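Local coordinates for protein aldo-keto reductase family 1, member B4 (Aldose reductase) (Schistosoma japonicum, PDB 4HBK) that probably catalyses the NADPH-dependent reduction of aldehydes, sugar aldoses among them, to the corresponding alcohols, as other aldose reductases do, at residues Lys111-Phe116 against Gly153-Thr158; Val147-Gly152 against Leu164-Val169; Asn221-Lys226 against Glu316-Ser321; Ala274-Arg279 against Phe307-Glu312. All coordinates share one frame; numbering follows the deposited sequence.

Interaction 1 (Lys111-Phe116 against Gly153-Thr158)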
loop_
_atom_site.group_PDB
_atom_site.type_symbol
_atom_site.label_atom_id
_atom_site.label_comp_id
_atom_site.label_asym_id
_atom_site.label_seq_id
_atom_site.Cartn_x
_atom_site.Cartn_y
_atom_site.Cartn_z
ATOM N N LYS A 111 0.633 8.465 1.147
ATOM C CA LYS A 111 -0.782 8.442 0.817
ATOM C C LYS A 111 -1.471 9.692 1.332
ATOM O O LYS A 111 -1.194 10.172 2.439
ATOM C CB LYS A 111 -1.447 7.194 1.398
ATOM C CG LYS A 111 -0.626 5.913 1.265
ATOM C CD LYS A 111 -1.466 4.680 1.617
ATOM C CE LYS A 111 -0.633 3.386 1.627
ATOM N NZ LYS A 111 0.459 3.363 2.651
ATOM N N LEU A 112 -2.369 10.215 0.511
ATOM C CA LEU A 112 -3.156 11.381 0.855
ATOM C C LEU A 112 -4.292 10.959 1.768
ATOM O O LEU A 112 -5.083 10.093 1.391
ATOM C CB LEU A 112 -3.732 11.988 -0.429
ATOM C CG LEU A 112 -4.721 13.146 -0.249
ATOM C CD1 LEU A 112 -4.002 14.347 0.341
ATOM C CD2 LEU A 112 -5.367 13.508 -1.583
ATOM N N TRP A 113 -4.389 11.575 2.951
ATOM C CA TRP A 113 -5.418 11.203 3.920
ATOM C C TRP A 113 -6.788 11.851 3.683
ATOM O O TRP A 113 -6.871 12.970 3.175
ATOM C CB TRP A 113 -4.963 11.467 5.356
ATOM C CG TRP A 113 -5.998 11.043 6.345
ATOM C CD1 TRP A 113 -6.701 11.844 7.196
ATOM C CD2 TRP A 113 -6.493 9.711 6.545
ATOM N NE1 TRP A 113 -7.579 11.088 7.937
ATOM C CE2 TRP A 113 -7.475 9.778 7.554
ATOM C CE3 TRP A 113 -6.189 8.468 5.980
ATOM C CZ2 TRP A 113 -8.164 8.650 8.004
ATOM C CZ3 TRP A 113 -6.864 7.351 6.435
ATOM C CH2 TRP A 113 -7.843 7.449 7.435
ATOM N N ASN A 114 -7.845 11.141 4.093
ATOM C CA ASN A 114 -9.244 11.490 3.788
ATOM C C ASN A 114 -9.670 12.941 4.091
ATOM O O ASN A 114 -10.594 13.469 3.465
ATOM C CB ASN A 114 -10.215 10.525 4.514
ATOM C CG ASN A 114 -9.907 9.027 4.268
ATOM O OD1 ASN A 114 -8.790 8.644 3.910
ATOM N ND2 ASN A 114 -10.913 8.177 4.487
ATOM N N THR A 115 -9.021 13.579 5.064
ATOM C CA THR A 115 -9.406 14.931 5.470
ATOM C C THR A 115 -8.850 16.018 4.535
ATOM O O THR A 115 -9.151 17.208 4.703
ATOM C CB THR A 115 -8.950 15.236 6.903
ATOM O OG1 THR A 115 -7.542 15.003 7.003
ATOM C CG2 THR A 115 -9.698 14.351 7.927
ATOM N N PHE A 116 -8.056 15.606 3.552
ATOM C CA PHE A 116 -7.418 16.542 2.630
ATOM C C PHE A 116 -7.807 16.291 1.168
ATOM O O PHE A 116 -7.080 16.697 0.264
ATOM C CB PHE A 116 -5.890 16.470 2.765
ATOM C CG PHE A 116 -5.391 16.678 4.174
ATOM C CD1 PHE A 116 -5.218 17.953 4.685
ATOM C CD2 PHE A 116 -5.087 15.595 4.980
ATOM C CE1 PHE A 116 -4.763 18.144 5.994
ATOM C CE2 PHE A 116 -4.627 15.771 6.282
ATOM C CZ PHE A 116 -4.466 17.047 6.790
ATOM N N GLY A 153 -9.442 19.446 11.364
ATOM C CA GLY A 153 -9.437 19.008 12.741
ATOM C C GLY A 153 -8.635 17.746 12.908
ATOM O O GLY A 153 -7.492 17.652 12.453
ATOM N N ASP A 154 -9.248 16.766 13.556
ATOM C CA ASP A 154 -8.582 15.502 13.806
ATOM C C ASP A 154 -8.615 14.600 12.564
ATOM O O ASP A 154 -9.403 14.816 11.640
ATOM C CB ASP A 154 -9.220 14.833 15.014
ATOM C CG ASP A 154 -9.226 15.742 16.237
ATOM O OD1 ASP A 154 -8.342 16.621 16.334
ATOM O OD2 ASP A 154 -10.115 15.588 17.091
ATOM N N LEU A 155 -7.752 13.595 12.538
ATOM C CA LEU A 155 -7.666 12.753 11.358
ATOM C C LEU A 155 -8.941 11.953 11.155
ATOM O O LEU A 155 -9.297 11.618 10.029
ATOM C CB LEU A 155 -6.432 11.854 11.411
ATOM C CG LEU A 155 -5.258 12.583 10.754
ATOM C CD1 LEU A 155 -4.927 13.838 11.548
ATOM C CD2 LEU A 155 -4.044 11.699 10.620
ATOM N N PHE A 156 -9.621 11.651 12.253
ATOM C CA PHE A 156 -10.932 11.026 12.198
ATOM C C PHE A 156 -11.954 11.946 12.863
ATOM O O PHE A 156 -12.304 11.744 14.028
ATOM C CB PHE A 156 -10.910 9.672 12.911
ATOM C CG PHE A 156 -10.166 8.602 12.165
ATOM C CD1 PHE A 156 -10.848 7.692 11.374
ATOM C CD2 PHE A 156 -8.785 8.502 12.260
ATOM C CE1 PHE A 156 -10.167 6.699 10.686
ATOM C CE2 PHE A 156 -8.097 7.516 11.577
ATOM C CZ PHE A 156 -8.787 6.608 10.791
ATOM N N PRO A 157 -12.436 12.966 12.127
ATOM C CA PRO A 157 -13.394 13.909 12.722
ATOM C C PRO A 157 -14.610 13.140 13.209
ATOM O O PRO A 157 -15.163 12.352 12.439
ATOM C CB PRO A 157 -13.800 14.814 11.552
ATOM C CG PRO A 157 -12.877 14.489 10.422
ATOM C CD PRO A 157 -12.279 13.145 10.674
ATOM N N THR A 158 -15.036 13.366 14.449
ATOM C CA THR A 158 -16.079 12.528 15.044
ATOM C C THR A 158 -17.157 13.334 15.782
ATOM O O THR A 158 -16.860 14.351 16.391
ATOM C CB THR A 158 -15.447 11.480 16.009
ATOM O OG1 THR A 158 -14.459 10.698 15.313
ATOM C CG2 THR A 158 -16.512 10.550 16.575
HETATM O O HOH W 1 -6.905 16.674 9.211
#
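Asp154 O touches the methyl CG2 of Thr115 at 3.8 Å, just after Gly153, whose O takes a long, weak bond from a water lying 2.8 Å from Thr115 OG1. The main polar link comes at Leu155, whose O takes the indole N-H of Trp113, NE1 to O 2.8 Å, with an angle of 165° at the hydrogen. The acceptor lies in the indole plane, at the ring edge, while the nitrogen is tilted from the carbonyl plane of Leu155; this bond helps to set the turn of the indole. Leu155 CG also packs against Trp113 CD1 at 3.9 Å. Phe156 starts away from Trp113, but its ring comes back: Trp113 CZ2 sits over one ring face toward the rim, 3.5 Å from Phe156 CZ, with the planes inclined at 55°. With CG of Trp113 anti to the backbone N (chi1 -178°), the indole reaches out to both residues. Pro157 closes the row, its CD 4.0 Å from Thr115 CG2. Trp113 also meets the ring of His144, a predicted substrate-binding residue, edge-to-face, so the contact lies beside the probable active site. It sits at the C-terminal end of strand 107-112 in the (beta/alpha)8 barrel, where the loop between strand 138-143 and helix 171-183 folds over it.

Interaction 2 (Val147-Gly152 against Leu164-Val169)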
loop_
_atom_site.group_PDB
_atom_site.type_symbol
_atom_site.label_atom_id
_atom_site.label_comp_id
_atom_site.label_asym_id
_atom_site.label_seq_id
_atom_site.Cartn_x
_atom_site.Cartn_y
_atom_site.Cartn_z
ATOM N N VAL A 147 -13.395 7.590 0.515
ATOM C CA VAL A 147 -14.359 8.229 1.426
ATOM C C VAL A 147 -13.802 9.492 2.090
ATOM O O VAL A 147 -13.041 9.415 3.046
ATOM C CB VAL A 147 -14.812 7.257 2.533
ATOM C CG1 VAL A 147 -15.734 7.975 3.537
ATOM C CG2 VAL A 147 -15.507 6.036 1.928
ATOM N N PRO A 148 -14.189 10.667 1.587
ATOM C CA PRO A 148 -13.647 11.885 2.194
ATOM C C PRO A 148 -14.224 12.144 3.587
ATOM O O PRO A 148 -15.357 11.761 3.871
ATOM C CB PRO A 148 -14.047 12.993 1.202
ATOM C CG PRO A 148 -15.152 12.413 0.399
ATOM C CD PRO A 148 -14.933 10.934 0.348
ATOM N N LEU A 149 -13.430 12.785 4.437
ATOM C CA LEU A 149 -13.811 13.126 5.800
ATOM C C LEU A 149 -13.659 14.635 5.956
ATOM O O LEU A 149 -12.866 15.264 5.233
ATOM C CB LEU A 149 -12.892 12.412 6.790
ATOM C CG LEU A 149 -13.367 11.092 7.405
ATOM C CD1 LEU A 149 -14.304 10.315 6.517
ATOM C CD2 LEU A 149 -12.165 10.240 7.797
ATOM N N LYS A 150 -14.411 15.218 6.884
ATOM C CA LYS A 150 -14.393 16.669 7.077
ATOM C C LYS A 150 -12.986 17.191 7.360
ATOM O O LYS A 150 -12.266 16.657 8.202
ATOM C CB LYS A 150 -15.351 17.079 8.201
ATOM C CG LYS A 150 -15.451 18.588 8.421
ATOM C CD LYS A 150 -16.395 18.936 9.573
ATOM C CE LYS A 150 -15.741 18.716 10.937
ATOM N NZ LYS A 150 -14.809 19.833 11.309
ATOM N N HIS A 151 -12.595 18.241 6.652
ATOM C CA HIS A 151 -11.280 18.834 6.847
ATOM C C HIS A 151 -11.247 19.786 8.035
ATOM O O HIS A 151 -12.256 20.396 8.374
ATOM C CB HIS A 151 -10.867 19.616 5.599
ATOM C CG HIS A 151 -9.573 20.350 5.756
ATOM N ND1 HIS A 151 -9.490 21.604 6.328
ATOM C CD2 HIS A 151 -8.305 20.005 5.427
ATOM C CE1 HIS A 151 -8.230 22.001 6.337
ATOM N NE2 HIS A 151 -7.490 21.050 5.797
ATOM N N GLY A 152 -10.082 19.919 8.659
ATOM C CA GLY A 152 -9.849 21.018 9.582
ATOM C C GLY A 152 -9.872 20.659 11.051
ATOM O O GLY A 152 -10.259 21.470 11.896
ATOM N N LEU A 164 -18.478 9.351 12.463
ATOM C CA LEU A 164 -17.482 10.054 11.668
ATOM C C LEU A 164 -18.132 11.251 10.956
ATOM O O LEU A 164 -19.291 11.186 10.552
ATOM C CB LEU A 164 -16.867 9.077 10.661
ATOM C CG LEU A 164 -15.372 8.748 10.755
ATOM C CD1 LEU A 164 -14.879 8.762 12.164
ATOM C CD2 LEU A 164 -15.038 7.409 10.075
ATOM N N CYS A 165 -17.401 12.355 10.839
ATOM C CA CYS A 165 -17.903 13.513 10.105
ATOM C C CYS A 165 -17.505 13.374 8.636
ATOM O O CYS A 165 -16.373 13.662 8.260
ATOM C CB CYS A 165 -17.351 14.820 10.694
ATOM S SG CYS A 165 -17.899 15.179 12.406
ATOM N N LEU A 166 -18.446 12.913 7.819
ATOM C CA LEU A 166 -18.209 12.649 6.404
ATOM C C LEU A 166 -18.125 13.935 5.583
ATOM O O LEU A 166 -18.624 14.980 5.989
ATOM C CB LEU A 166 -19.332 11.763 5.854
ATOM C CG LEU A 166 -19.236 10.238 6.027
ATOM C CD1 LEU A 166 -18.154 9.820 6.995
ATOM C CD2 LEU A 166 -20.580 9.636 6.418
ATOM N N ASP A 167 -17.484 13.852 4.420
ATOM C CA ASP A 167 -17.476 14.962 3.480
ATOM C C ASP A 167 -17.849 14.433 2.097
ATOM O O ASP A 167 -17.846 13.221 1.871
ATOM C CB ASP A 167 -16.109 15.671 3.476
ATOM C CG ASP A 167 -16.164 17.045 2.805
ATOM O OD1 ASP A 167 -17.284 17.512 2.504
ATOM O OD2 ASP A 167 -15.094 17.661 2.584
ATOM N N ASN A 168 -18.197 15.328 1.180
ATOM C CA ASN A 168 -18.529 14.924 -0.186
ATOM C C ASN A 168 -17.607 15.588 -1.211
ATOM O O ASN A 168 -17.670 16.799 -1.416
ATOM C CB ASN A 168 -19.990 15.246 -0.511
ATOM C CG ASN A 168 -20.960 14.583 0.448
ATOM O OD1 ASN A 168 -20.596 13.665 1.190
ATOM N ND2 ASN A 168 -22.211 15.039 0.433
ATOM N N VAL A 169 -16.751 14.793 -1.849
ATOM C CA VAL A 169 -15.797 15.317 -2.822
ATOM C C VAL A 169 -15.642 14.336 -3.966
ATOM O O VAL A 169 -15.172 13.220 -3.758
ATOM C CB VAL A 169 -14.403 15.521 -2.208
ATOM C CG1 VAL A 169 -13.489 16.184 -3.223
ATOM C CG2 VAL A 169 -14.488 16.347 -0.918
HETATM O O HOH W 2 -12.490 15.897 2.183
HETATM O O HOH W 3 -14.105 19.582 4.408
#
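Leu149 and Leu166 face each other as a non-hydrogen-bonded antiparallel pair, a single bridge flanked by two backbone bonds: Lys150 N to Cys165 O at 2.9 Å and Asp167 N to Pro148 O at 3.0 Å. The first is nearly straight, 168° at the hydrogen; in the second the donor stands well above the plane of the Pro148 carbonyl. Cys165 O also receives a CA-H contact from Leu149. Side chains fill in around this backbone core. Leu149 CD1 touches Leu166 CD1 at 3.9 Å, the two side chains crossing at a slant, and the ring of Pro148 lies against 167-169, its CG 3.2 Å from Asp167 O and its CB 4.0 Å from Val169 CG2. The side chain of Lys150 touches Cys165 through CB, its end leading away. Both arms belong to the long loop between strand 138-143 and helix 171-183. Asp167 is the polar centre of the second shell. Its CB packs on the carbonyl carbon of Leu149, and with CG anti to the backbone N (chi1 -165°) the carboxylate swings toward the 147-152 side. There OD2 accepts a hydrogen bond from a water, 2.8 Å away, that in turn accepts from His151 N. OD1 takes Asn168 N from above the carboxylate plane. The aspartate thus joins the arms through water, while Arg118 NE forms a salt bridge to OD2, a charge pairing that probably favours its ionised form.

Interaction 3 (Asn221-Lys226 against Glu316-Ser321)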
loop_
_atom_site.group_PDB
_atom_site.type_symbol
_atom_site.label_atom_id
_atom_site.label_comp_id
_atom_site.label_asym_id
_atom_site.label_seq_id
_atom_site.Cartn_x
_atom_site.Cartn_y
_atom_site.Cartn_z
ATOM N N ASN A 221 -6.184 -15.623 2.682
ATOM C CA ASN A 221 -7.522 -15.723 3.271
ATOM C C ASN A 221 -8.477 -14.686 2.702
ATOM O O ASN A 221 -9.641 -14.626 3.096
ATOM C CB ASN A 221 -7.482 -15.614 4.803
ATOM C CG ASN A 221 -7.501 -16.972 5.487
ATOM O OD1 ASN A 221 -7.722 -18.008 4.848
ATOM N ND2 ASN A 221 -7.287 -16.972 6.795
ATOM N N PHE A 222 -7.968 -13.864 1.789
ATOM C CA PHE A 222 -8.806 -12.943 1.023
ATOM C C PHE A 222 -8.146 -12.596 -0.307
ATOM O O PHE A 222 -7.486 -11.563 -0.435
ATOM C CB PHE A 222 -9.112 -11.678 1.817
ATOM C CG PHE A 222 -10.204 -10.857 1.216
ATOM C CD1 PHE A 222 -11.504 -11.326 1.196
ATOM C CD2 PHE A 222 -9.932 -9.628 0.646
ATOM C CE1 PHE A 222 -12.524 -10.573 0.621
ATOM C CE2 PHE A 222 -10.939 -8.877 0.076
ATOM C CZ PHE A 222 -12.240 -9.349 0.065
ATOM N N PRO A 223 -8.316 -13.471 -1.307
ATOM C CA PRO A 223 -7.507 -13.365 -2.524
ATOM C C PRO A 223 -7.874 -12.166 -3.394
ATOM O O PRO A 223 -7.047 -11.748 -4.200
ATOM C CB PRO A 223 -7.786 -14.692 -3.256
ATOM C CG PRO A 223 -8.396 -15.606 -2.210
ATOM C CD PRO A 223 -9.162 -14.676 -1.309
ATOM N N ASN A 224 -9.070 -11.616 -3.225
ATOM C CA ASN A 224 -9.493 -10.440 -3.994
ATOM C C ASN A 224 -9.261 -10.628 -5.489
ATOM O O ASN A 224 -8.812 -9.703 -6.166
ATOM C CB ASN A 224 -8.721 -9.207 -3.515
ATOM C CG ASN A 224 -9.599 -7.981 -3.372
ATOM O OD1 ASN A 224 -10.662 -7.894 -3.979
ATOM N ND2 ASN A 224 -9.153 -7.019 -2.558
ATOM N N ILE A 225 -9.582 -11.817 -6.002
ATOM C CA ILE A 225 -9.271 -12.196 -7.389
ATOM C C ILE A 225 -9.905 -11.302 -8.465
ATOM O O ILE A 225 -9.220 -10.826 -9.368
ATOM C CB ILE A 225 -9.665 -13.668 -7.702
ATOM C CG1 ILE A 225 -9.045 -14.643 -6.699
ATOM C CG2 ILE A 225 -9.209 -14.057 -9.095
ATOM C CD1 ILE A 225 -7.668 -15.094 -7.069
ATOM N N LYS A 226 -11.212 -11.095 -8.382
ATOM C CA LYS A 226 -11.915 -10.337 -9.414
ATOM C C LYS A 226 -11.397 -8.910 -9.577
ATOM O O LYS A 226 -11.198 -8.438 -10.696
ATOM C CB LYS A 226 -13.425 -10.342 -9.168
ATOM C CG LYS A 226 -14.065 -11.693 -9.432
ATOM C CD LYS A 226 -15.573 -11.644 -9.262
ATOM C CE LYS A 226 -16.209 -12.939 -9.739
ATOM N NZ LYS A 226 -17.693 -12.850 -9.835
ATOM N N GLU A 316 -4.102 -24.866 -4.348
ATOM C CA GLU A 316 -4.493 -25.312 -3.019
ATOM C C GLU A 316 -4.737 -24.131 -2.093
ATOM O O GLU A 316 -5.759 -24.071 -1.414
ATOM C CB GLU A 316 -3.450 -26.248 -2.404
ATOM C CG GLU A 316 -3.894 -26.797 -1.058
ATOM C CD GLU A 316 -2.955 -27.851 -0.480
ATOM O OE1 GLU A 316 -1.733 -27.801 -0.747
ATOM O OE2 GLU A 316 -3.449 -28.735 0.250
ATOM N N LEU A 317 -3.801 -23.187 -2.070
ATOM C CA LEU A 317 -3.962 -21.996 -1.240
ATOM C C LEU A 317 -5.251 -21.258 -1.592
ATOM O O LEU A 317 -5.991 -20.840 -0.706
ATOM C CB LEU A 317 -2.741 -21.075 -1.357
ATOM C CG LEU A 317 -1.448 -21.645 -0.750
ATOM C CD1 LEU A 317 -0.219 -20.859 -1.175
ATOM C CD2 LEU A 317 -1.552 -21.682 0.755
ATOM N N ASN A 318 -5.534 -21.121 -2.884
ATOM C CA ASN A 318 -6.780 -20.482 -3.314
ATOM C C ASN A 318 -8.034 -21.222 -2.852
ATOM O O ASN A 318 -8.938 -20.615 -2.286
ATOM C CB ASN A 318 -6.802 -20.266 -4.827
ATOM C CG ASN A 318 -5.931 -19.092 -5.263
ATOM O OD1 ASN A 318 -6.006 -17.999 -4.690
ATOM N ND2 ASN A 318 -5.090 -19.317 -6.274
ATOM N N THR A 319 -8.084 -22.532 -3.063
ATOM C CA THR A 319 -9.278 -23.290 -2.684
ATOM C C THR A 319 -9.501 -23.379 -1.164
ATOM O O THR A 319 -10.638 -23.557 -0.710
ATOM C CB THR A 319 -9.316 -24.694 -3.337
ATOM O OG1 THR A 319 -8.307 -25.530 -2.763
ATOM C CG2 THR A 319 -9.087 -24.590 -4.827
ATOM N N GLU A 320 -8.429 -23.236 -0.384
ATOM C CA GLU A 320 -8.526 -23.287 1.078
ATOM C C GLU A 320 -8.834 -21.927 1.726
ATOM O O GLU A 320 -9.024 -21.832 2.942
ATOM C CB GLU A 320 -7.239 -23.861 1.680
ATOM C CG GLU A 320 -6.933 -25.283 1.247
ATOM C CD GLU A 320 -7.958 -26.283 1.751
ATOM O OE1 GLU A 320 -8.674 -25.959 2.729
ATOM O OE2 GLU A 320 -8.043 -27.388 1.165
ATOM N N SER A 321 -8.883 -20.877 0.915
ATOM C CA SER A 321 -9.131 -19.532 1.430
ATOM C C SER A 321 -10.464 -19.427 2.181
ATOM O O SER A 321 -11.413 -20.141 1.860
ATOM C CB SER A 321 -9.111 -18.528 0.283
ATOM O OG SER A 321 -9.343 -17.229 0.782
#
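Asn221 and Ser321 bring their backbones within 4.5 Å, CA to CA, the closest CA pair of the two segments. The amide oxygen OD1 of Asn221 reaches back over the chain of Ser321, 4.0 Å from its CA, and makes a weak bond to the N-H of Leu322, just beyond. The hydroxyl of Ser321 lies in the angle between Asn221 and Pro223: OG is 3.3 Å from Asn221 C and likewise 3.3 Å from Pro223 CD. OG is held anti to the backbone N (chi1 -180°), a setting that points it into the 221-226 segment, where its hydrogen-bonding partner is the carbonyl of Ala220. Pro223 carries most of the apolar contact. Its ring edge CG-CD rests on the Ser321 side chain, CG to CB 3.9 Å, while CB faces Asn318 OD1 at 4.0 Å. Ile225, in the first turn of its helix, adds the end of its side chain: CD1 comes 4.1 Å from the same Asn318 OD1. That oxygen is already bonded to the hydroxyl of Tyr280, which also packs against Pro223, so the carbon atoms here border a polar group satisfied elsewhere. Across the segments the contact is therefore van der Waals in kind, and its polar atoms bond to Ala220, Leu322 and Tyr280 outside the two segments. It lies at the surface, joining the loop between strand 213-217 and helix 225-233 to the C-terminal end of helix 311-319, with Tyr280 of helix 273-283 beside both.

Interaction 4 (Ala274-Arg279 against Phe307-Glu312)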
loop_
_atom_site.group_PDB
_atom_site.type_symbol
_atom_site.label_atom_id
_atom_site.label_comp_id
_atom_site.label_asym_id
_atom_site.label_seq_id
_atom_site.Cartn_x
_atom_site.Cartn_y
_atom_site.Cartn_z
ATOM N N ALA A 274 5.327 -17.459 6.542
ATOM C CA ALA A 274 5.221 -16.095 6.038
ATOM C C ALA A 274 5.824 -16.015 4.648
ATOM O O ALA A 274 5.317 -15.318 3.775
ATOM C CB ALA A 274 5.920 -15.122 6.971
ATOM N N GLN A 275 6.908 -16.745 4.447
ATOM C CA GLN A 275 7.594 -16.744 3.162
ATOM C C GLN A 275 6.747 -17.384 2.050
ATOM O O GLN A 275 6.750 -16.915 0.903
ATOM C CB GLN A 275 8.966 -17.412 3.306
ATOM C CG GLN A 275 9.999 -16.484 3.936
ATOM C CD GLN A 275 11.201 -17.222 4.529
ATOM O OE1 GLN A 275 11.304 -18.444 4.438
ATOM N NE2 GLN A 275 12.118 -16.469 5.127
ATOM N N VAL A 276 6.012 -18.439 2.391
ATOM C CA VAL A 276 5.085 -19.048 1.446
ATOM C C VAL A 276 3.934 -18.104 1.119
ATOM O O VAL A 276 3.549 -17.969 -0.047
ATOM C CB VAL A 276 4.512 -20.374 1.981
ATOM C CG1 VAL A 276 3.352 -20.843 1.112
ATOM C CG2 VAL A 276 5.603 -21.427 2.045
ATOM N N LEU A 277 3.389 -17.444 2.145
ATOM C CA LEU A 277 2.266 -16.518 1.957
ATOM C C LEU A 277 2.619 -15.339 1.033
ATOM O O LEU A 277 1.809 -14.907 0.207
ATOM C CB LEU A 277 1.754 -16.004 3.313
ATOM C CG LEU A 277 1.080 -17.062 4.210
ATOM C CD1 LEU A 277 0.791 -16.550 5.615
ATOM C CD2 LEU A 277 -0.212 -17.554 3.554
ATOM N N LEU A 278 3.828 -14.814 1.184
ATOM C CA LEU A 278 4.302 -13.731 0.330
ATOM C C LEU A 278 4.612 -14.206 -1.092
ATOM O O LEU A 278 4.295 -13.515 -2.058
ATOM C CB LEU A 278 5.534 -13.068 0.946
ATOM C CG LEU A 278 5.271 -12.334 2.263
ATOM C CD1 LEU A 278 6.557 -11.883 2.890
ATOM C CD2 LEU A 278 4.382 -11.142 2.007
ATOM N N ARG A 279 5.235 -15.374 -1.225
ATOM C CA ARG A 279 5.558 -15.901 -2.547
ATOM C C ARG A 279 4.278 -16.132 -3.333
ATOM O O ARG A 279 4.240 -15.937 -4.549
ATOM C CB ARG A 279 6.330 -17.211 -2.445
ATOM C CG ARG A 279 6.817 -17.735 -3.786
ATOM C CD ARG A 279 8.026 -16.948 -4.265
ATOM N NE ARG A 279 8.191 -17.104 -5.704
ATOM C CZ ARG A 279 9.107 -16.476 -6.430
ATOM N NH1 ARG A 279 9.962 -15.635 -5.852
ATOM N NH2 ARG A 279 9.168 -16.697 -7.740
ATOM N N PHE A 307 12.840 -19.615 -4.467
ATOM C CA PHE A 307 12.031 -20.811 -4.640
ATOM C C PHE A 307 10.785 -20.453 -5.415
ATOM O O PHE A 307 10.500 -19.276 -5.645
ATOM C CB PHE A 307 11.659 -21.442 -3.289
ATOM C CG PHE A 307 10.592 -20.696 -2.525
ATOM C CD1 PHE A 307 10.843 -19.439 -1.996
ATOM C CD2 PHE A 307 9.349 -21.276 -2.299
ATOM C CE1 PHE A 307 9.866 -18.760 -1.267
ATOM C CE2 PHE A 307 8.365 -20.606 -1.566
ATOM C CZ PHE A 307 8.626 -19.346 -1.052
ATOM N N GLN A 308 10.040 -21.474 -5.812
ATOM C CA GLN A 308 8.847 -21.277 -6.615
ATOM C C GLN A 308 7.749 -22.227 -6.146
ATOM O O GLN A 308 7.977 -23.430 -5.988
ATOM C CB GLN A 308 9.162 -21.509 -8.100
ATOM C CG GLN A 308 7.997 -21.188 -9.041
ATOM C CD GLN A 308 8.252 -19.964 -9.910
ATOM O OE1 GLN A 308 7.543 -18.954 -9.811
ATOM N NE2 GLN A 308 9.266 -20.052 -10.776
ATOM N N LEU A 309 6.569 -21.679 -5.895
ATOM C CA LEU A 309 5.402 -22.496 -5.629
ATOM C C LEU A 309 4.920 -23.082 -6.956
ATOM O O LEU A 309 4.903 -22.396 -7.979
ATOM C CB LEU A 309 4.291 -21.658 -4.982
ATOM C CG LEU A 309 4.587 -21.051 -3.606
ATOM C CD1 LEU A 309 3.356 -20.321 -3.063
ATOM C CD2 LEU A 309 5.033 -22.126 -2.621
ATOM N N SER A 310 4.529 -24.350 -6.931
ATOM C CA SER A 310 4.001 -25.012 -8.114
ATOM C C SER A 310 2.551 -24.608 -8.341
ATOM O O SER A 310 1.910 -24.061 -7.449
ATOM C CB SER A 310 4.070 -26.524 -7.940
ATOM O OG SER A 310 3.132 -26.930 -6.960
ATOM N N ASN A 311 2.033 -24.891 -9.533
ATOM C CA ASN A 311 0.638 -24.596 -9.857
ATOM C C ASN A 311 -0.347 -25.247 -8.875
ATOM O O ASN A 311 -1.364 -24.656 -8.508
ATOM C CB ASN A 311 0.313 -25.025 -11.302
ATOM C CG ASN A 311 1.034 -24.176 -12.364
ATOM O OD1 ASN A 311 1.454 -24.689 -13.407
ATOM N ND2 ASN A 311 1.173 -22.879 -12.102
ATOM N N GLU A 312 -0.042 -26.472 -8.456
ATOM C CA GLU A 312 -0.912 -27.191 -7.529
ATOM C C GLU A 312 -0.897 -26.530 -6.163
ATOM O O GLU A 312 -1.931 -26.389 -5.516
ATOM C CB GLU A 312 -0.486 -28.656 -7.413
ATOM C CG GLU A 312 -1.394 -29.505 -6.521
ATOM C CD GLU A 312 -1.085 -31.001 -6.619
ATOM O OE1 GLU A 312 -1.462 -31.756 -5.694
ATOM O OE2 GLU A 312 -0.469 -31.422 -7.627
#
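Arg279 NE and Leu309 N, one from each segment, both donate to a single acceptor, Gln283 OE1, and Arg279 NH1 donates to Val304 O. These bonds hold the flat guanidinium in place. Phe307 O lies over the centre of one of its faces, 3.2 Å from Arg279 CZ, a position that suits electrostatic attraction but not a directed bond. The aliphatic part of Arg279 runs along a face of the Phe307 ring, the two side chains sliding past each other in opposite directions. CB of Arg279 is 3.4 Å from Phe307 CZ, and CG makes an off-centre CH-pi contact, 4.1 Å from the ring centroid. With the arginine chain bent at chi2 (76°), its guanidinium stands well above the ring, CZ 5.9 Å from the centroid, and any cation-pi attraction is weak at most. The edge of the ring meets the helix backbone, Phe307 CZ lying 3.6 Å from Gln275 O. Leu309 continues the apolar seam, with CG 4.0 Å from Arg279 CG and CD1 4.2 Å from Val276 CG1. The contact pins the connection between helices 295-302 and 311-319 onto the flank of helix 273-283, while helix 260-269 reaches Leu309 through Ile265 and His269.

How the interactions relate
From the N terminus, interaction 1 closes a loop from 111-116 at the end of strand 107-112 to 153-158, across helix 119-133 and strand 138-143. Interaction 2 closes a short loop of 11 residues without helix or strand. The two cross, since 147-152 precedes 153-158 and 164-169 follows it. They touch directly, Asn114 O with Leu149 N and Pro157 O with Cys165 N, so strand end and loop form one continuous contact region. Interaction 3 closes a much longer loop, from 221-226 to 316-321; nested within it, interaction 4 closes the part through strand 287-288 and helix 295-302. Leu317 packs on Leu309 and Val276, joining those two around helix 311-319. The centres of interactions 2 and 4 lie about 41 Å apart.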